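Local coordinates for protein Abbfa_003403 (PDB 4ZXH) that probably builds a peptide product as a four-domain nonribosomal peptide synthetase, with condensation, adenylation, carrier and thioesterase domains in one chain, at residues A1192-K1197 with I1224-L1229; N969-P974 with V992-I997. All blocks are in the same frame, centred on the assembly; numbering follows the deposited sequence.

Contact 1 joins two loops that follow helices of the thioesterase domain; contact 2 joins the loops before and after helix 977-990 of the carrier domain. The first is a surface contact, where one lysine amine, one water and a tyrosine ring against a valine do most of the work. The second is partly buried and relies on a backbone hydrogen bond with aliphatic side chains packed beside it, an exposed tyrosine and arginine lying at one end. Their centres are about 14 Å apart, and they touch: the Y1194 hydroxyl is within hydrogen-bonding distance of the P974 carbonyl, and N1225 packs on V972, so the loop before helix 977-990 meets the thioesterase domain.

Contact 1. Residues A1192-K1197 with I1224-L1229; sequences APYGKK and INVLPL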
loop_
_atom_site.group_PDB
_atom_site.type_symbol
_atom_site.label_atom_id
_atom_site.label_comp_id
_atom_site.label_asym_id
_atom_site.label_seq_id
_atom_site.Cartn_x
_atom_site.Cartn_y
_atom_site.Cartn_z
ATOM N N ALA A 1192 25.120 -7.788 -30.039
ATOM C CA ALA A 1192 26.288 -6.926 -30.169
ATOM C C ALA A 1192 25.991 -5.445 -29.864
ATOM O O ALA A 1192 26.836 -4.751 -29.299
ATOM C CB ALA A 1192 26.890 -7.069 -31.539
ATOM N N PRO A 1193 24.789 -4.953 -30.208
ATOM C CA PRO A 1193 24.622 -3.542 -29.878
ATOM C C PRO A 1193 24.639 -3.260 -28.402
ATOM O O PRO A 1193 24.835 -2.087 -28.088
ATOM C CB PRO A 1193 23.257 -3.204 -30.466
ATOM C CG PRO A 1193 23.123 -4.139 -31.599
ATOM C CD PRO A 1193 23.703 -5.423 -31.081
ATOM N N TYR A 1194 24.480 -4.283 -27.548
ATOM C CA TYR A 1194 24.532 -4.144 -26.079
ATOM C C TYR A 1194 25.873 -4.634 -25.510
ATOM O O TYR A 1194 26.003 -4.889 -24.311
ATOM C CB TYR A 1194 23.366 -4.920 -25.413
ATOM C CG TYR A 1194 21.997 -4.525 -25.912
ATOM C CD1 TYR A 1194 21.213 -3.607 -25.226
ATOM C CD2 TYR A 1194 21.502 -5.034 -27.101
ATOM C CE1 TYR A 1194 19.960 -3.215 -25.716
ATOM C CE2 TYR A 1194 20.259 -4.647 -27.599
ATOM C CZ TYR A 1194 19.494 -3.743 -26.909
ATOM O OH TYR A 1194 18.264 -3.379 -27.419
ATOM N N GLY A 1195 26.872 -4.800 -26.364
ATOM C CA GLY A 1195 28.169 -5.278 -25.901
ATOM C C GLY A 1195 28.169 -6.707 -25.363
ATOM O O GLY A 1195 29.016 -7.079 -24.540
ATOM N N LYS A 1196 27.230 -7.518 -25.847
ATOM C CA LYS A 1196 27.136 -8.914 -25.447
ATOM C C LYS A 1196 27.359 -9.834 -26.633
ATOM O O LYS A 1196 26.973 -9.510 -27.751
ATOM C CB LYS A 1196 25.778 -9.186 -24.812
ATOM C CG LYS A 1196 25.525 -8.319 -23.609
ATOM C CD LYS A 1196 24.115 -8.443 -23.070
ATOM C CE LYS A 1196 24.039 -7.821 -21.679
ATOM N NZ LYS A 1196 22.638 -7.688 -21.186
ATOM N N LYS A 1197 28.018 -10.966 -26.400
ATOM C CA LYS A 1197 28.079 -12.015 -27.414
ATOM C C LYS A 1197 26.945 -12.979 -27.178
ATOM O O LYS A 1197 26.716 -13.418 -26.068
ATOM C CB LYS A 1197 29.409 -12.779 -27.393
ATOM C CG LYS A 1197 30.587 -12.001 -27.923
ATOM C CD LYS A 1197 31.874 -12.718 -27.608
ATOM C CE LYS A 1197 32.245 -13.688 -28.686
ATOM N NZ LYS A 1197 32.583 -12.921 -29.909
ATOM N N ILE A 1224 19.547 -13.282 -22.008
ATOM C CA ILE A 1224 20.595 -12.304 -21.757
ATOM C C ILE A 1224 20.062 -10.887 -21.816
ATOM O O ILE A 1224 20.845 -9.949 -21.848
ATOM C CB ILE A 1224 21.777 -12.405 -22.751
ATOM C CG1 ILE A 1224 21.287 -12.284 -24.196
ATOM C CG2 ILE A 1224 22.581 -13.652 -22.509
ATOM C CD1 ILE A 1224 22.397 -12.224 -25.198
ATOM N N ASN A 1225 18.738 -10.746 -21.846
ATOM C CA ASN A 1225 18.065 -9.451 -21.695
ATOM C C ASN A 1225 18.244 -8.480 -22.865
ATOM O O ASN A 1225 18.288 -7.278 -22.649
ATOM C CB ASN A 1225 18.549 -8.780 -20.410
ATOM C CG ASN A 1225 17.429 -8.180 -19.587
ATOM O OD1 ASN A 1225 16.237 -8.358 -19.875
ATOM N ND2 ASN A 1225 17.813 -7.486 -18.521
ATOM N N VAL A 1226 18.357 -8.991 -24.092
ATOM C CA VAL A 1226 18.338 -8.127 -25.276
ATOM C C VAL A 1226 16.972 -8.146 -26.026
ATOM O O VAL A 1226 16.809 -7.477 -27.069
ATOM C CB VAL A 1226 19.455 -8.496 -26.265
ATOM C CG1 VAL A 1226 20.789 -8.450 -25.559
ATOM C CG2 VAL A 1226 19.208 -9.858 -26.863
ATOM N N LEU A 1227 16.019 -8.914 -25.490
ATOM C CA LEU A 1227 14.600 -8.813 -25.833
ATOM C C LEU A 1227 13.759 -8.890 -24.553
ATOM O O LEU A 1227 14.173 -9.511 -23.585
ATOM C CB LEU A 1227 14.172 -9.922 -26.801
ATOM C CG LEU A 1227 14.651 -9.758 -28.230
ATOM C CD1 LEU A 1227 14.177 -10.925 -29.094
ATOM C CD2 LEU A 1227 14.155 -8.418 -28.771
ATOM N N PRO A 1228 12.575 -8.260 -24.548
ATOM C CA PRO A 1228 11.705 -8.307 -23.366
ATOM C C PRO A 1228 11.160 -9.707 -23.097
ATOM O O PRO A 1228 10.945 -10.478 -24.034
ATOM C CB PRO A 1228 10.560 -7.346 -23.730
ATOM C CG PRO A 1228 11.128 -6.435 -24.755
ATOM C CD PRO A 1228 12.101 -7.278 -25.542
ATOM N N LEU A 1229 10.921 -10.029 -21.831
ATOM C CA LEU A 1229 10.419 -11.351 -21.496
ATOM C C LEU A 1229 9.043 -11.597 -22.096
ATOM O O LEU A 1229 8.737 -12.724 -22.461
ATOM C CB LEU A 1229 10.388 -11.555 -19.985
ATOM C CG LEU A 1229 11.647 -12.240 -19.442
ATOM C CD1 LEU A 1229 12.939 -11.534 -19.908
ATOM C CD2 LEU A 1229 11.595 -12.320 -17.928
HETATM O O HOH W 1 16.804 -5.669 -29.068
#
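The hydroxyl of Y1194 has two polar partners: the backbone carbonyl of P974, in the loop before helix 977-990, and a water that donates to it. The same water donates a second, shorter bond, 2.7 Å from its oxygen to V1226 O, so it bridges the tyrosine tip to the backbone of 1224-1229. A backbone carbonyl and a water thus hold the phenol end, while its ring leans on V1226. With CG anti to its own carbonyl carbon (chi1 -56°), the ring reaches across to the valine obliquely, and the closest approach is 3.8 Å from Y1194 CD2 to V1226 CG1. F1078 meets the ring as well, their planes inclined at about 35°. Both loops start where a helix stops in a Schellman motif: G1195 and N1225 are the C-prime residues, each with positive phi, closing helices 1179-1191 and 1210-1223 of the thioesterase domain, which has an alpha/beta-hydrolase fold. G1195 N donates to A1192 O at 2.9 Å in the first of these turns. Just beyond it K1196 runs out fully extended past CG, sliding alongside V1226 in the opposite direction, and its CD passes 4.2 Å from V1226 CG1. The amine then meets the carbonyl of I1224 almost end-on: NZ lies 3.0 Å from I1224 O, and the C=O...N angle is 166°. That carbonyl sits at the end of helix 1210-1223, where the helix dipole would probably favour a positive charge. In the second of these turns, N1225 OD1 accepts a hydrogen bond from R975.

Contact 2. Residues N969-P974 with V992-I997; sequences NDYVAP and VKRVGI
I997 runs from its backbone toward 969-974, and each of its carbons finds something there. CB sits 4.0 Å from V972 O. Its two branches then part. CG2, anti to the carbonyl carbon, turns to the proline and lies 3.5 Å from P974 CA, with the ring carbon CB farther off. CG1 takes the crowded position between backbone N and carbonyl carbon (chi1 68°) and heads for V972, passing 3.7 Å from V972 CG1. From there the chain continues extended, and at the tip CD1 comes to 3.5 Å from the same V972 CG1, the two side chains crossing obliquely. Beside this apolar pair the backbones are tied: I997 N donates to V972 O at 3.0 Å; the N-H...O angle is 164°, and the donor approaches V972 O nearly along its C=O axis. One step back, G996 comes close to 969-974, and its CA is 3.8 Å from Y971 CD1. The Y971 ring, its CG anti to the backbone N, stretches on to R994 and crosses that side chain at about a right angle; CE1 and CZ of Y971 both touch R994 CD. The arginine chain bends at chi3 and carries its guanidinium to a salt bridge with E1082 in helix 1081-1086 of the thioesterase domain. The two segments lie in the loops before and after helix 977-990, the first helix of the carrier domain: P974 packs on I980 and C983 of that helix and on M1081 of helix 1081-1086, while the I997 backbone bonds to E1038 in helix 1037-1046.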
loop_
_atom_site.group_PDB
_atom_site.type_symbol
_atom_site.label_atom_id
_atom_site.label_comp_id
_atom_site.label_asym_id
_atom_site.label_seq_id
_atom_site.Cartn_x
_atom_site.Cartn_y
_atom_site.Cartn_z
ATOM N N ASN A 969 19.682 -0.326 -8.178
ATOM C CA ASN A 969 19.129 -1.017 -9.338
ATOM C C ASN A 969 19.976 -0.857 -10.598
ATOM O O ASN A 969 20.413 0.233 -10.976
ATOM C CB ASN A 969 17.688 -0.583 -9.611
ATOM C CG ASN A 969 16.688 -1.277 -8.701
ATOM O OD1 ASN A 969 17.027 -1.748 -7.604
ATOM N ND2 ASN A 969 15.455 -1.379 -9.170
ATOM N N ASP A 970 20.176 -1.999 -11.232
ATOM C CA ASP A 970 21.093 -2.156 -12.336
ATOM C C ASP A 970 20.631 -1.379 -13.557
ATOM O O ASP A 970 19.464 -1.479 -13.958
ATOM C CB ASP A 970 21.176 -3.631 -12.687
ATOM C CG ASP A 970 20.908 -4.520 -11.485
ATOM O OD1 ASP A 970 21.737 -4.523 -10.559
ATOM O OD2 ASP A 970 19.849 -5.185 -11.434
ATOM N N TYR A 971 21.545 -0.639 -14.168
ATOM C CA TYR A 971 21.239 -0.057 -15.460
ATOM C C TYR A 971 20.966 -1.141 -16.498
ATOM O O TYR A 971 21.799 -2.004 -16.751
ATOM C CB TYR A 971 22.375 0.829 -15.946
ATOM C CG TYR A 971 22.192 1.243 -17.389
ATOM C CD1 TYR A 971 21.326 2.285 -17.737
ATOM C CD2 TYR A 971 22.872 0.594 -18.409
ATOM C CE1 TYR A 971 21.151 2.661 -19.051
ATOM C CE2 TYR A 971 22.713 0.974 -19.721
ATOM C CZ TYR A 971 21.853 2.004 -20.036
ATOM O OH TYR A 971 21.669 2.367 -21.350
ATOM N N VAL A 972 19.797 -1.079 -17.110
ATOM C CA VAL A 972 19.478 -1.967 -18.211
ATOM C C VAL A 972 18.990 -1.146 -19.386
ATOM O O VAL A 972 18.054 -0.366 -19.246
ATOM C CB VAL A 972 18.427 -2.988 -17.807
ATOM C CG1 VAL A 972 17.881 -3.723 -19.033
ATOM C CG2 VAL A 972 19.021 -3.937 -16.789
ATOM N N ALA A 973 19.649 -1.306 -20.531
ATOM C CA ALA A 973 19.314 -0.562 -21.745
ATOM C C ALA A 973 17.982 -1.046 -22.310
ATOM O O ALA A 973 17.637 -2.199 -22.125
ATOM C CB ALA A 973 20.419 -0.708 -22.768
ATOM N N PRO A 974 17.224 -0.163 -22.985
ATOM C CA PRO A 974 15.945 -0.509 -23.625
ATOM C C PRO A 974 16.113 -1.628 -24.641
ATOM O O PRO A 974 17.165 -1.707 -25.236
ATOM C CB PRO A 974 15.530 0.796 -24.304
ATOM C CG PRO A 974 16.803 1.545 -24.470
ATOM C CD PRO A 974 17.575 1.241 -23.230
ATOM N N VAL A 992 17.729 13.990 -17.930
ATOM C CA VAL A 992 18.615 12.987 -17.375
ATOM C C VAL A 992 19.325 12.362 -18.563
ATOM O O VAL A 992 18.658 11.979 -19.512
ATOM C CB VAL A 992 17.841 11.934 -16.571
ATOM C CG1 VAL A 992 18.775 10.923 -15.947
ATOM C CG2 VAL A 992 17.028 12.618 -15.509
ATOM N N LYS A 993 20.657 12.281 -18.522
ATOM C CA LYS A 993 21.424 11.903 -19.705
ATOM C C LYS A 993 21.084 10.505 -20.162
ATOM O O LYS A 993 20.798 10.321 -21.335
ATOM C CB LYS A 993 22.932 12.008 -19.467
ATOM C CG LYS A 993 23.440 13.435 -19.218
ATOM C CD LYS A 993 23.156 14.346 -20.402
ATOM C CE LYS A 993 24.015 13.994 -21.607
ATOM N NZ LYS A 993 23.654 14.831 -22.774
ATOM N N ARG A 994 21.090 9.533 -19.249
ATOM C CA ARG A 994 20.933 8.120 -19.633
ATOM C C ARG A 994 19.997 7.344 -18.709
ATOM O O ARG A 994 20.263 7.185 -17.523
ATOM C CB ARG A 994 22.292 7.444 -19.669
ATOM C CG ARG A 994 22.277 6.012 -20.164
ATOM C CD ARG A 994 23.578 5.315 -19.835
ATOM N NE ARG A 994 24.702 5.774 -20.632
ATOM C CZ ARG A 994 25.916 6.014 -20.139
ATOM N NH1 ARG A 994 26.121 5.882 -18.845
ATOM N NH2 ARG A 994 26.918 6.401 -20.927
ATOM N N VAL A 995 18.891 6.866 -19.262
ATOM C CA VAL A 995 17.821 6.286 -18.460
ATOM C C VAL A 995 17.676 4.806 -18.734
ATOM O O VAL A 995 17.549 4.382 -19.881
ATOM C CB VAL A 995 16.468 6.986 -18.729
ATOM C CG1 VAL A 995 15.308 6.160 -18.223
ATOM C CG2 VAL A 995 16.443 8.375 -18.090
ATOM N N GLY A 996 17.703 4.019 -17.667
ATOM C CA GLY A 996 17.555 2.589 -17.788
ATOM C C GLY A 996 16.110 2.217 -17.588
ATOM O O GLY A 996 15.367 2.951 -16.957
ATOM N N ILE A 997 15.715 1.055 -18.092
ATOM C CA ILE A 997 14.314 0.670 -18.070
ATOM C C ILE A 997 13.762 0.395 -16.662
ATOM O O ILE A 997 12.564 0.189 -16.509
ATOM C CB ILE A 997 14.079 -0.559 -18.960
ATOM C CG1 ILE A 997 14.748 -1.797 -18.368
ATOM C CG2 ILE A 997 14.577 -0.288 -20.387
ATOM C CD1 ILE A 997 14.484 -3.049 -19.164
#